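Local atomic coordinates of hydrolase, putative (Plasmodium vivax, PDB entry 2B30), a protein that probably acts as a magnesium-dependent phosphatase of the haloacid dehalogenase (HAD) superfamily, although its substrate is not established. Residues 20-25 with 294-299; 27-32 with 241-246; 133-138 with 184-189. One frame throughout, in Å; residues are numbered along the deposited sequence.

Contact 1 of 3, residues 20-25 with 294-299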
ATOM      1  N   GLU A  20      -9.288  -5.766 -24.947  1.00 53.22           N
ATOM      2  CA  GLU A  20      -9.682  -4.371 -24.788  1.00 51.81           C
ATOM      3  C   GLU A  20      -8.915  -3.765 -23.612  1.00 51.59           C
ATOM      4  O   GLU A  20      -8.248  -2.739 -23.752  1.00 51.41           O
ATOM      5  CB  GLU A  20     -11.193  -4.261 -24.565  1.00 50.92           C
ATOM      6  N   ALA A  21      -8.979  -4.435 -22.464  1.00 50.68           N
ATOM      7  CA  ALA A  21      -8.271  -3.997 -21.252  1.00 50.79           C
ATOM      8  C   ALA A  21      -6.745  -3.810 -21.408  1.00 50.72           C
ATOM      9  O   ALA A  21      -6.113  -3.168 -20.559  1.00 52.84           O
ATOM     10  CB  ALA A  21      -8.560  -4.972 -20.103  1.00 50.37           C
ATOM     11  N   LEU A  22      -6.169  -4.376 -22.472  1.00 49.22           N
ATOM     12  CA  LEU A  22      -4.728  -4.314 -22.742  1.00 47.20           C
ATOM     13  C   LEU A  22      -4.358  -3.333 -23.862  1.00 47.60           C
ATOM     14  O   LEU A  22      -3.178  -3.229 -24.225  1.00 46.17           O
ATOM     15  CB  LEU A  22      -4.222  -5.710 -23.137  1.00 45.90           C
ATOM     16  CG  LEU A  22      -4.262  -6.822 -22.084  1.00 45.14           C
ATOM     17  CD1 LEU A  22      -4.075  -8.185 -22.728  1.00 44.00           C
ATOM     18  CD2 LEU A  22      -3.201  -6.598 -21.024  1.00 44.25           C
ATOM     19  N   LYS A  23      -5.351  -2.632 -24.419  1.00 47.76           N
ATOM     20  CA  LYS A  23      -5.138  -1.808 -25.613  1.00 46.88           C
ATOM     21  C   LYS A  23      -3.882  -0.931 -25.484  1.00 48.03           C
ATOM     22  O   LYS A  23      -3.844  -0.036 -24.643  1.00 48.29           O
ATOM     23  N   GLY A  24      -2.856  -1.211 -26.293  1.00 48.00           N
ATOM     24  CA  GLY A  24      -1.635  -0.382 -26.338  1.00 48.60           C
ATOM     25  C   GLY A  24      -0.693  -0.462 -25.131  1.00 48.47           C
ATOM     26  O   GLY A  24       0.052   0.480 -24.851  1.00 46.32           O
ATOM     27  N   ALA A  25      -0.721  -1.592 -24.428  1.00 47.43           N
ATOM     28  CA  ALA A  25       0.111  -1.805 -23.252  1.00 45.38           C
ATOM     29  C   ALA A  25       1.534  -2.139 -23.670  1.00 45.00           C
ATOM     30  O   ALA A  25       1.745  -3.041 -24.473  1.00 44.84           O
ATOM     31  CB  ALA A  25      -0.452  -2.944 -22.417  1.00 45.39           C
ATOM     32  N   LYS A 294      -0.792 -15.217 -23.707  1.00 39.20           N
ATOM     33  CA  LYS A 294      -1.005 -15.297 -25.154  1.00 39.16           C
ATOM     34  C   LYS A 294      -1.569 -13.973 -25.691  1.00 38.08           C
ATOM     35  O   LYS A 294      -1.120 -13.467 -26.724  1.00 37.47           O
ATOM     36  CB  LYS A 294      -1.930 -16.473 -25.511  1.00 38.32           C
ATOM     37  N   LYS A 295      -2.527 -13.398 -24.974  1.00 37.00           N
ATOM     38  CA  LYS A 295      -3.112 -12.119 -25.390  1.00 39.97           C
ATOM     39  C   LYS A 295      -2.138 -10.948 -25.213  1.00 41.51           C
ATOM     40  O   LYS A 295      -2.196  -9.963 -25.960  1.00 39.93           O
ATOM     41  CB  LYS A 295      -4.440 -11.858 -24.664  1.00 40.02           C
ATOM     42  CG  LYS A 295      -5.499 -12.931 -24.961  1.00 40.35           C
ATOM     43  CD  LYS A 295      -6.873 -12.340 -25.255  1.00 44.46           C
ATOM     44  CE  LYS A 295      -7.825 -13.361 -25.890  1.00 45.74           C
ATOM     45  NZ  LYS A 295      -7.510 -13.678 -27.325  1.00 45.15           N
ATOM     46  N   VAL A 296      -1.236 -11.066 -24.237  1.00 44.11           N
ATOM     47  CA  VAL A 296      -0.168 -10.084 -24.064  1.00 45.38           C
ATOM     48  C   VAL A 296       0.867 -10.214 -25.175  1.00 44.71           C
ATOM     49  O   VAL A 296       1.345  -9.196 -25.682  1.00 43.62           O
ATOM     50  CB  VAL A 296       0.527 -10.199 -22.684  1.00 46.48           C
ATOM     51  CG1 VAL A 296       1.733  -9.256 -22.593  1.00 46.31           C
ATOM     52  CG2 VAL A 296      -0.455  -9.878 -21.569  1.00 47.08           C
ATOM     53  N   PHE A 297       1.196 -11.450 -25.557  1.00 45.83           N
ATOM     54  CA  PHE A 297       2.220 -11.694 -26.587  1.00 47.34           C
ATOM     55  C   PHE A 297       1.858 -11.086 -27.932  1.00 50.32           C
ATOM     56  O   PHE A 297       2.712 -10.489 -28.582  1.00 53.16           O
ATOM     57  CB  PHE A 297       2.499 -13.195 -26.790  1.00 47.06           C
ATOM     58  CG  PHE A 297       3.140 -13.875 -25.605  1.00 45.89           C
ATOM     59  CD1 PHE A 297       4.051 -13.213 -24.794  1.00 44.54           C
ATOM     60  CD2 PHE A 297       2.836 -15.187 -25.312  1.00 47.38           C
ATOM     61  CE1 PHE A 297       4.616 -13.845 -23.708  1.00 45.61           C
ATOM     62  CE2 PHE A 297       3.414 -15.828 -24.230  1.00 46.86           C
ATOM     63  CZ  PHE A 297       4.302 -15.156 -23.430  1.00 45.50           C
ATOM     64  N   ASP A 298       0.605 -11.226 -28.355  1.00 53.05           N
ATOM     65  CA  ASP A 298       0.220 -10.735 -29.680  1.00 55.79           C
ATOM     66  C   ASP A 298      -0.121  -9.242 -29.725  1.00 54.45           C
ATOM     67  O   ASP A 298      -0.504  -8.734 -30.778  1.00 57.07           O
ATOM     68  CB  ASP A 298      -0.876 -11.606 -30.324  1.00 58.67           C
ATOM     69  CG  ASP A 298      -2.109 -11.719 -29.475  1.00 62.91           C
ATOM     70  OD1 ASP A 298      -2.493 -10.703 -28.854  1.00 68.43           O
ATOM     71  OD2 ASP A 298      -2.687 -12.829 -29.437  1.00 64.84           O
ATOM     72  N   LEU A 299       0.043  -8.534 -28.609  1.00 52.73           N
ATOM     73  CA  LEU A 299       0.203  -7.081 -28.671  1.00 50.62           C
ATOM     74  C   LEU A 299       1.454  -6.736 -29.494  1.00 50.82           C
ATOM     75  O   LEU A 299       1.445  -5.770 -30.239  1.00 53.25           O
ATOM     76  CB  LEU A 299       0.358  -6.467 -27.279  1.00 50.04           C
ATOM     77  CG  LEU A 299      -0.787  -6.495 -26.270  1.00 48.95           C
ATOM     78  CD1 LEU A 299      -0.265  -6.096 -24.889  1.00 45.41           C
ATOM     79  CD2 LEU A 299      -1.916  -5.576 -26.695  1.00 48.39           C
TER

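Contact 2 of 3, residues 27-32 with 241-246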
ATOM      1  N   ILE A  27       3.994  -3.710 -21.971  1.00 44.41           N
ATOM      2  CA  ILE A  27       4.347  -4.540 -20.825  1.00 44.59           C
ATOM      3  C   ILE A  27       5.774  -5.075 -20.897  1.00 44.29           C
ATOM      4  O   ILE A  27       6.184  -5.643 -21.911  1.00 43.43           O
ATOM      5  CB  ILE A  27       3.366  -5.733 -20.679  1.00 45.47           C
ATOM      6  CG1 ILE A  27       1.980  -5.223 -20.279  1.00 46.64           C
ATOM      7  CG2 ILE A  27       3.865  -6.756 -19.641  1.00 46.35           C
ATOM      8  CD1 ILE A  27       0.862  -6.195 -20.611  1.00 48.71           C
ATOM      9  N   LYS A  28       6.503  -4.900 -19.793  1.00 43.52           N
ATOM     10  CA  LYS A  28       7.863  -5.414 -19.636  1.00 43.66           C
ATOM     11  C   LYS A  28       8.053  -6.347 -18.420  1.00 40.93           C
ATOM     12  O   LYS A  28       9.107  -6.985 -18.302  1.00 37.89           O
ATOM     13  CB  LYS A  28       8.845  -4.234 -19.577  1.00 43.81           C
ATOM     14  CG  LYS A  28       8.993  -3.567 -20.926  1.00 46.14           C
ATOM     15  CD  LYS A  28       9.806  -2.289 -20.887  1.00 49.75           C
ATOM     16  CE  LYS A  28       9.858  -1.629 -22.283  1.00 52.53           C
ATOM     17  NZ  LYS A  28      10.447  -0.243 -22.273  1.00 57.26           N
ATOM     18  N   LEU A  29       7.046  -6.435 -17.541  1.00 38.92           N
ATOM     19  CA  LEU A  29       7.131  -7.231 -16.307  1.00 36.76           C
ATOM     20  C   LEU A  29       5.859  -8.038 -16.117  1.00 36.82           C
ATOM     21  O   LEU A  29       4.767  -7.463 -16.086  1.00 37.49           O
ATOM     22  CB  LEU A  29       7.303  -6.322 -15.089  1.00 35.35           C
ATOM     23  CG  LEU A  29       8.232  -6.778 -13.954  1.00 33.28           C
ATOM     24  CD1 LEU A  29       7.886  -6.037 -12.660  1.00 34.17           C
ATOM     25  CD2 LEU A  29       8.230  -8.264 -13.718  1.00 30.58           C
ATOM     26  N   LEU A  30       5.995  -9.360 -15.986  1.00 35.70           N
ATOM     27  CA  LEU A  30       4.852 -10.229 -15.683  1.00 34.41           C
ATOM     28  C   LEU A  30       4.901 -10.622 -14.211  1.00 34.12           C
ATOM     29  O   LEU A  30       5.847 -11.280 -13.773  1.00 33.28           O
ATOM     30  CB  LEU A  30       4.847 -11.485 -16.566  1.00 33.43           C
ATOM     31  CG  LEU A  30       4.974 -11.308 -18.087  1.00 35.84           C
ATOM     32  CD1 LEU A  30       4.914 -12.667 -18.803  1.00 36.64           C
ATOM     33  CD2 LEU A  30       3.914 -10.359 -18.649  1.00 35.82           C
ATOM     34  N   LEU A  31       3.880 -10.215 -13.459  1.00 34.24           N
ATOM     35  CA  LEU A  31       3.769 -10.518 -12.040  1.00 35.95           C
ATOM     36  C   LEU A  31       2.633 -11.513 -11.820  1.00 37.79           C
ATOM     37  O   LEU A  31       1.463 -11.165 -11.915  1.00 38.91           O
ATOM     38  CB  LEU A  31       3.515  -9.239 -11.245  1.00 38.22           C
ATOM     39  CG  LEU A  31       4.561  -8.119 -11.361  1.00 41.21           C
ATOM     40  CD1 LEU A  31       4.104  -6.977 -10.503  1.00 43.29           C
ATOM     41  CD2 LEU A  31       5.999  -8.545 -10.966  1.00 38.16           C
ATOM     42  N   ILE A  32       2.989 -12.751 -11.502  1.00 38.88           N
ATOM     43  CA  ILE A  32       2.061 -13.866 -11.543  1.00 36.65           C
ATOM     44  C   ILE A  32       1.895 -14.440 -10.156  1.00 35.71           C
ATOM     45  O   ILE A  32       2.880 -14.836  -9.528  1.00 37.08           O
ATOM     46  CB  ILE A  32       2.608 -14.967 -12.454  1.00 36.69           C
ATOM     47  CG1 ILE A  32       3.011 -14.376 -13.811  1.00 35.68           C
ATOM     48  CG2 ILE A  32       1.581 -16.101 -12.604  1.00 39.59           C
ATOM     49  CD1 ILE A  32       3.585 -15.406 -14.785  1.00 38.31           C
ATOM     50  N   ASP A 241       2.811   1.602 -15.556  1.00 37.54           N
ATOM     51  CA  ASP A 241       2.413   1.401 -16.962  1.00 39.33           C
ATOM     52  C   ASP A 241       2.841   0.051 -17.534  1.00 38.97           C
ATOM     53  O   ASP A 241       2.112  -0.544 -18.320  1.00 39.89           O
ATOM     54  CB  ASP A 241       3.088   2.468 -17.864  1.00 41.32           C
ATOM     55  CG  ASP A 241       2.185   3.634 -18.215  1.00 44.51           C
ATOM     56  OD1 ASP A 241       0.940   3.518 -18.164  1.00 50.80           O
ATOM     57  OD2 ASP A 241       2.746   4.686 -18.580  1.00 51.15           O
ATOM     58  N   GLN A 242       4.054  -0.387 -17.194  1.00 37.21           N
ATOM     59  CA  GLN A 242       4.682  -1.545 -17.835  1.00 35.64           C
ATOM     60  C   GLN A 242       4.478  -2.862 -17.098  1.00 34.89           C
ATOM     61  O   GLN A 242       5.027  -3.881 -17.491  1.00 36.07           O
ATOM     62  CB  GLN A 242       6.174  -1.286 -17.986  1.00 35.18           C
ATOM     63  CG  GLN A 242       6.469  -0.083 -18.843  1.00 35.06           C
ATOM     64  CD  GLN A 242       7.904   0.341 -18.760  1.00 31.64           C
ATOM     65  OE1 GLN A 242       8.498   0.318 -17.691  1.00 28.55           O
ATOM     66  NE2 GLN A 242       8.473   0.741 -19.892  1.00 33.06           N
ATOM     67  N   VAL A 243       3.674  -2.848 -16.045  1.00 33.64           N
ATOM     68  CA  VAL A 243       3.531  -4.005 -15.180  1.00 33.99           C
ATOM     69  C   VAL A 243       2.192  -4.677 -15.419  1.00 33.37           C
ATOM     70  O   VAL A 243       1.157  -4.029 -15.274  1.00 33.55           O
ATOM     71  CB  VAL A 243       3.628  -3.574 -13.699  1.00 33.72           C
ATOM     72  CG1 VAL A 243       3.377  -4.749 -12.785  1.00 33.57           C
ATOM     73  CG2 VAL A 243       4.994  -2.957 -13.420  1.00 32.24           C
ATOM     74  N   LEU A 244       2.213  -5.962 -15.781  1.00 32.32           N
ATOM     75  CA  LEU A 244       0.992  -6.761 -15.845  1.00 34.12           C
ATOM     76  C   LEU A 244       0.962  -7.781 -14.720  1.00 36.55           C
ATOM     77  O   LEU A 244       1.912  -8.541 -14.533  1.00 38.74           O
ATOM     78  CB  LEU A 244       0.843  -7.490 -17.181  1.00 35.05           C
ATOM     79  CG  LEU A 244      -0.330  -8.500 -17.225  1.00 32.11           C
ATOM     80  CD1 LEU A 244      -1.191  -8.273 -18.435  1.00 33.80           C
ATOM     81  CD2 LEU A 244       0.141  -9.942 -17.162  1.00 31.57           C
ATOM     82  N   VAL A 245      -0.168  -7.828 -14.020  1.00 36.48           N
ATOM     83  CA  VAL A 245      -0.302  -8.615 -12.802  1.00 35.86           C
ATOM     84  C   VAL A 245      -1.602  -9.432 -12.821  1.00 34.73           C
ATOM     85  O   VAL A 245      -2.608  -8.995 -13.390  1.00 33.63           O
ATOM     86  CB  VAL A 245      -0.230  -7.697 -11.548  1.00 35.18           C
ATOM     87  CG1 VAL A 245      -1.395  -6.744 -11.496  1.00 35.13           C
ATOM     88  CG2 VAL A 245      -0.172  -8.512 -10.274  1.00 37.61           C
ATOM     89  N   VAL A 246      -1.566 -10.613 -12.205  1.00 32.49           N
ATOM     90  CA  VAL A 246      -2.718 -11.502 -12.170  1.00 34.01           C
ATOM     91  C   VAL A 246      -2.787 -12.251 -10.824  1.00 34.13           C
ATOM     92  O   VAL A 246      -1.764 -12.685 -10.297  1.00 36.46           O
ATOM     93  CB  VAL A 246      -2.736 -12.462 -13.430  1.00 34.63           C
ATOM     94  CG1 VAL A 246      -1.529 -13.365 -13.469  1.00 31.79           C
ATOM     95  CG2 VAL A 246      -4.019 -13.284 -13.481  1.00 37.80           C
TER

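Contact 3 of 3, residues 133-138 with 184-189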
ATOM      1  N   VAL A 133       0.038 -23.263  18.747  1.00 41.08           N
ATOM      2  CA  VAL A 133       1.410 -23.577  18.356  1.00 42.78           C
ATOM      3  C   VAL A 133       1.573 -24.946  17.649  1.00 44.92           C
ATOM      4  O   VAL A 133       2.388 -25.066  16.723  1.00 46.12           O
ATOM      5  CB  VAL A 133       2.358 -23.512  19.574  1.00 42.52           C
ATOM      6  CG1 VAL A 133       3.765 -23.994  19.210  1.00 43.97           C
ATOM      7  CG2 VAL A 133       2.412 -22.101  20.126  1.00 43.31           C
ATOM      8  N   ASN A 134       0.818 -25.967  18.070  1.00 45.51           N
ATOM      9  CA  ASN A 134       0.939 -27.310  17.464  1.00 46.42           C
ATOM     10  C   ASN A 134       0.196 -27.467  16.123  1.00 46.37           C
ATOM     11  O   ASN A 134       0.046 -28.585  15.628  1.00 47.86           O
ATOM     12  CB  ASN A 134       0.532 -28.430  18.447  1.00 46.06           C
ATOM     13  CG  ASN A 134       1.368 -28.433  19.751  1.00 49.51           C
ATOM     14  OD1 ASN A 134       2.578 -28.172  19.748  1.00 47.04           O
ATOM     15  ND2 ASN A 134       0.708 -28.745  20.871  1.00 47.28           N
ATOM     16  N   GLN A 135      -0.245 -26.357  15.528  1.00 44.07           N
ATOM     17  CA  GLN A 135      -0.797 -26.375  14.164  1.00 42.02           C
ATOM     18  C   GLN A 135      -0.291 -25.188  13.335  1.00 41.32           C
ATOM     19  O   GLN A 135      -0.939 -24.768  12.362  1.00 40.54           O
ATOM     20  CB  GLN A 135      -2.322 -26.395  14.216  1.00 40.80           C
ATOM     21  CG  GLN A 135      -2.913 -25.351  15.134  1.00 41.34           C
ATOM     22  CD  GLN A 135      -4.358 -25.617  15.454  1.00 38.22           C
ATOM     23  OE1 GLN A 135      -4.677 -26.139  16.522  1.00 38.19           O
ATOM     24  NE2 GLN A 135      -5.242 -25.275  14.528  1.00 32.69           N
ATOM     25  N   THR A 136       0.888 -24.692  13.708  1.00 40.63           N
ATOM     26  CA  THR A 136       1.472 -23.475  13.138  1.00 42.15           C
ATOM     27  C   THR A 136       2.789 -23.779  12.422  1.00 40.41           C
ATOM     28  O   THR A 136       3.691 -24.363  13.010  1.00 40.59           O
ATOM     29  CB  THR A 136       1.727 -22.435  14.253  1.00 42.76           C
ATOM     30  OG1 THR A 136       0.475 -22.030  14.810  1.00 41.70           O
ATOM     31  CG2 THR A 136       2.467 -21.198  13.720  1.00 45.22           C
ATOM     32  N   ILE A 137       2.900 -23.374  11.158  1.00 39.01           N
ATOM     33  CA  ILE A 137       4.132 -23.585  10.389  1.00 38.08           C
ATOM     34  C   ILE A 137       5.017 -22.345  10.463  1.00 36.70           C
ATOM     35  O   ILE A 137       4.623 -21.261  10.036  1.00 36.73           O
ATOM     36  CB  ILE A 137       3.845 -23.936   8.913  1.00 36.90           C
ATOM     37  CG1 ILE A 137       2.879 -25.115   8.837  1.00 34.87           C
ATOM     38  CG2 ILE A 137       5.151 -24.286   8.195  1.00 34.87           C
ATOM     39  CD1 ILE A 137       2.287 -25.342   7.482  1.00 37.08           C
ATOM     40  N   PHE A 138       6.216 -22.519  11.003  1.00 37.34           N
ATOM     41  CA  PHE A 138       7.119 -21.402  11.282  1.00 38.49           C
ATOM     42  C   PHE A 138       8.110 -21.229  10.144  1.00 38.74           C
ATOM     43  O   PHE A 138       8.864 -22.157   9.847  1.00 40.05           O
ATOM     44  CB  PHE A 138       7.871 -21.661  12.579  1.00 37.84           C
ATOM     45  CG  PHE A 138       6.983 -21.702  13.783  1.00 38.88           C
ATOM     46  CD1 PHE A 138       6.893 -20.609  14.632  1.00 35.98           C
ATOM     47  CD2 PHE A 138       6.231 -22.837  14.069  1.00 37.10           C
ATOM     48  CE1 PHE A 138       6.082 -20.644  15.742  1.00 37.80           C
ATOM     49  CE2 PHE A 138       5.416 -22.877  15.182  1.00 39.05           C
ATOM     50  CZ  PHE A 138       5.337 -21.778  16.020  1.00 38.91           C
ATOM     51  N   ILE A 184      -0.723 -20.273  10.292  1.00 47.83           N
ATOM     52  CA  ILE A 184      -1.522 -21.056  11.231  1.00 48.09           C
ATOM     53  C   ILE A 184      -2.552 -21.865  10.433  1.00 48.20           C
ATOM     54  O   ILE A 184      -3.475 -21.302   9.841  1.00 48.27           O
ATOM     55  CB  ILE A 184      -2.218 -20.160  12.281  1.00 47.74           C
ATOM     56  CG1 ILE A 184      -1.196 -19.253  12.982  1.00 46.48           C
ATOM     57  CG2 ILE A 184      -2.938 -21.007  13.323  1.00 48.71           C
ATOM     58  CD1 ILE A 184      -1.809 -18.326  14.024  1.00 46.36           C
ATOM     59  N   VAL A 185      -2.367 -23.183  10.408  1.00 47.95           N
ATOM     60  CA  VAL A 185      -3.306 -24.077   9.745  1.00 48.75           C
ATOM     61  C   VAL A 185      -4.549 -24.213  10.618  1.00 49.10           C
ATOM     62  O   VAL A 185      -4.461 -24.547  11.797  1.00 48.08           O
ATOM     63  CB  VAL A 185      -2.674 -25.453   9.461  1.00 48.38           C
ATOM     64  CG1 VAL A 185      -3.715 -26.430   8.960  1.00 49.26           C
ATOM     65  CG2 VAL A 185      -1.548 -25.315   8.442  1.00 47.94           C
ATOM     66  N   LEU A 186      -5.702 -23.931  10.027  1.00 51.94           N
ATOM     67  CA  LEU A 186      -6.943 -23.798  10.776  1.00 55.53           C
ATOM     68  C   LEU A 186      -8.016 -24.760  10.288  1.00 57.91           C
ATOM     69  O   LEU A 186      -8.104 -25.091   9.100  1.00 58.29           O
ATOM     70  CB  LEU A 186      -7.445 -22.346  10.721  1.00 54.75           C
ATOM     71  CG  LEU A 186      -7.328 -21.485  11.993  1.00 56.67           C
ATOM     72  CD1 LEU A 186      -6.143 -21.835  12.871  1.00 55.98           C
ATOM     73  CD2 LEU A 186      -7.298 -19.994  11.639  1.00 57.88           C
ATOM     74  N   ASP A 187      -8.819 -25.212  11.244  1.00 60.91           N
ATOM     75  CA  ASP A 187      -9.926 -26.113  11.002  1.00 62.96           C
ATOM     76  C   ASP A 187     -11.076 -25.256  10.482  1.00 63.98           C
ATOM     77  O   ASP A 187     -11.485 -24.310  11.165  1.00 64.85           O
ATOM     78  CB  ASP A 187     -10.297 -26.786  12.327  1.00 64.53           C
ATOM     79  CG  ASP A 187     -11.209 -27.976  12.156  1.00 66.37           C
ATOM     80  OD1 ASP A 187     -12.055 -27.960  11.236  1.00 69.80           O
ATOM     81  OD2 ASP A 187     -11.087 -28.921  12.965  1.00 65.71           O
ATOM     82  N   PRO A 188     -11.608 -25.569   9.282  1.00 64.47           N
ATOM     83  CA  PRO A 188     -12.620 -24.696   8.669  1.00 63.80           C
ATOM     84  C   PRO A 188     -13.793 -24.321   9.589  1.00 64.32           C
ATOM     85  O   PRO A 188     -14.554 -23.417   9.264  1.00 64.00           O
ATOM     86  CB  PRO A 188     -13.103 -25.504   7.459  1.00 63.56           C
ATOM     87  CG  PRO A 188     -12.580 -26.889   7.661  1.00 64.62           C
ATOM     88  CD  PRO A 188     -11.322 -26.734   8.428  1.00 65.24           C
ATOM     89  N   SER A 189     -13.948 -25.019  10.712  1.00 65.51           N
ATOM     90  CA  SER A 189     -14.838 -24.580  11.783  1.00 67.05           C
ATOM     91  C   SER A 189     -14.381 -23.233  12.305  1.00 67.77           C
ATOM     92  O   SER A 189     -15.058 -22.221  12.133  1.00 69.90           O
ATOM     93  CB  SER A 189     -14.820 -25.566  12.964  1.00 66.71           C
ATOM     94  OG  SER A 189     -15.238 -26.856  12.579  1.00 69.78           O
TER

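Contact 1 of 3, residues 20-25 with 294-299
Residues 20-25 run off the end of a weakly bonded helix into a type II beta turn, L22 to A25, which faces the last turn of helix 288-297. The turn is closed by A25 N bonding to L22 O at 3.0 Å. G24 sits at its third position with a positive phi of 72°, which favours glycine. No hydrogen bond links the two segments, so side chains carry the contact. L22 has CG anti to its carbonyl carbon (chi1 -66°) and points at the helix. The L22 CD1 tip lies 4.2 Å from V296 CG2, and the two side chains cross at about a right angle. The same CD1 also meets the K295 main chain and CB. Beyond CB the K295 chain bends away, and NZ makes a weak, long ion pair with E19. L299 forks over the turn. L299 CD2 lies 3.6 Å from L22 O, at the start of the turn. L299 CD1 is 4.0 Å from A25 CB, at the end of the turn, and 3.7 Å from A25 O. Both ends of the turn therefore rest on one leucine. Farther in, L22 packs on F263 of strand 261-264, and L22 and V296 share I27 and L244. Near-terminal parts of the chain thus meet over the beginnings of the central parallel strands, in the Rossmann-like alpha/beta core of a HAD hydrolase.

Contact 2 of 3, residues 27-32 with 241-246
The axes of the short parallel strands 29-32 and 243-246 come within 4.8 Å, with 16° between their directions. On the face of L29, L31, V243 and V245, L31 lies against both valines. L31 CB meets V245 CG2 at 3.9 Å. The L31 and V243 side chains cross obliquely, with L31 CD1 on V243 CG1. On the other face L244 is the large bump. L244 CD1 meets I27 CD1 at 3.6 Å and L244 CD2 meets L30 CD2 at 4.1 Å, so one fork serves both neighbours. L30 lies alongside L244, pointing the same way. Next along, I32 CG2 touches V246 CG1. Helix 288-297 covers this face through L292, L293 and V296. The main chain is laced by L244 N to L29 O, by L31 N to L244 O (2.8 Å, nearly straight at 173°) and by V246 N to L31 O. Q242 O takes both K28 N, at 2.9 Å, and L29 N. The side chains of K28 and Q242 run together at the solvent end, and Q242 OE1 bonds to S239 N. The chemistry is apolar side chains on both faces of a hydrogen-bonded backbone; metal-binding D33 ends strand 29-33, and D248 follows strand 243-247.

Contact 3 of 3, residues 133-138 with 184-189
T136 and I184 form an antiparallel non-hydrogen-bonded pair, with their CA atoms 4.3 Å apart. One residue further on, V185 N bonds to Q135 O at 2.9 Å, almost along the C=O axis. The side chain of Q135 then makes a second link to the same valine. CG starts in the crowded position between the backbone N and the carbonyl carbon (chi1 49°). This turn sends the chain across to V185. Q135 CB lies 3.7 Å from V185 O. CG and CD pass the same oxygen without bonding to it, and the chain is extended beyond CG. At the tip, Q135 NE2 donates to V185 O at 2.9 Å. The N-H points well at the oxygen (163°), which lies only 10° out of the amide plane. Q135 NE2 also lies 3.9 Å from L186 CD1, where the two side chains cross at about a right angle. V185 is thus held at both N and O by Q135.

Strands 136-140 and 181-184 are central neighbours in the mixed sheet of the second domain, the alpha/beta cap expected of a Cof-like, subfamily IIB HAD protein. Helix 117-129 packs against this sheet, with L127 touching I184.

T136 and I184 lie side by side and point the same way. T136 OG1 sits 3.7 Å from I184 CG1, while its polar need is met by L132 O. T136 CG2 leans over one face of the F138 ring, towards its rim. The I137 and V185 side chains cross obliquely, with I137 CD1 4.0 Å from V185 CG2. Beyond the strand end, L186 N bonds to H215 ND1, and V185 also packs on Y152 and H215.

Overall arrangement
Contacts 1 and 2 share one hydrophobic cluster, and their centres are 11 Å apart. V296 CG2 lies 3.6 Å from L244 CD1, and L22 CD2 lies 3.7 Å from the same atom. V296 CG1 also reaches I27 CD1. Contact 2 leads towards the metal site: the I32 side chain is about 9 Å from the calcium ion bound by D33, D35 and D248. Contact 1 lies away from that site. Contact 3 belongs to the other domain, its centre about 33 Å from that of contact 2 and 41 Å from that of contact 1. Its I137 side chain is about 12 Å from that of D35, consistent with a metal site on the cap-facing side of the core, as in HAD hydrolases.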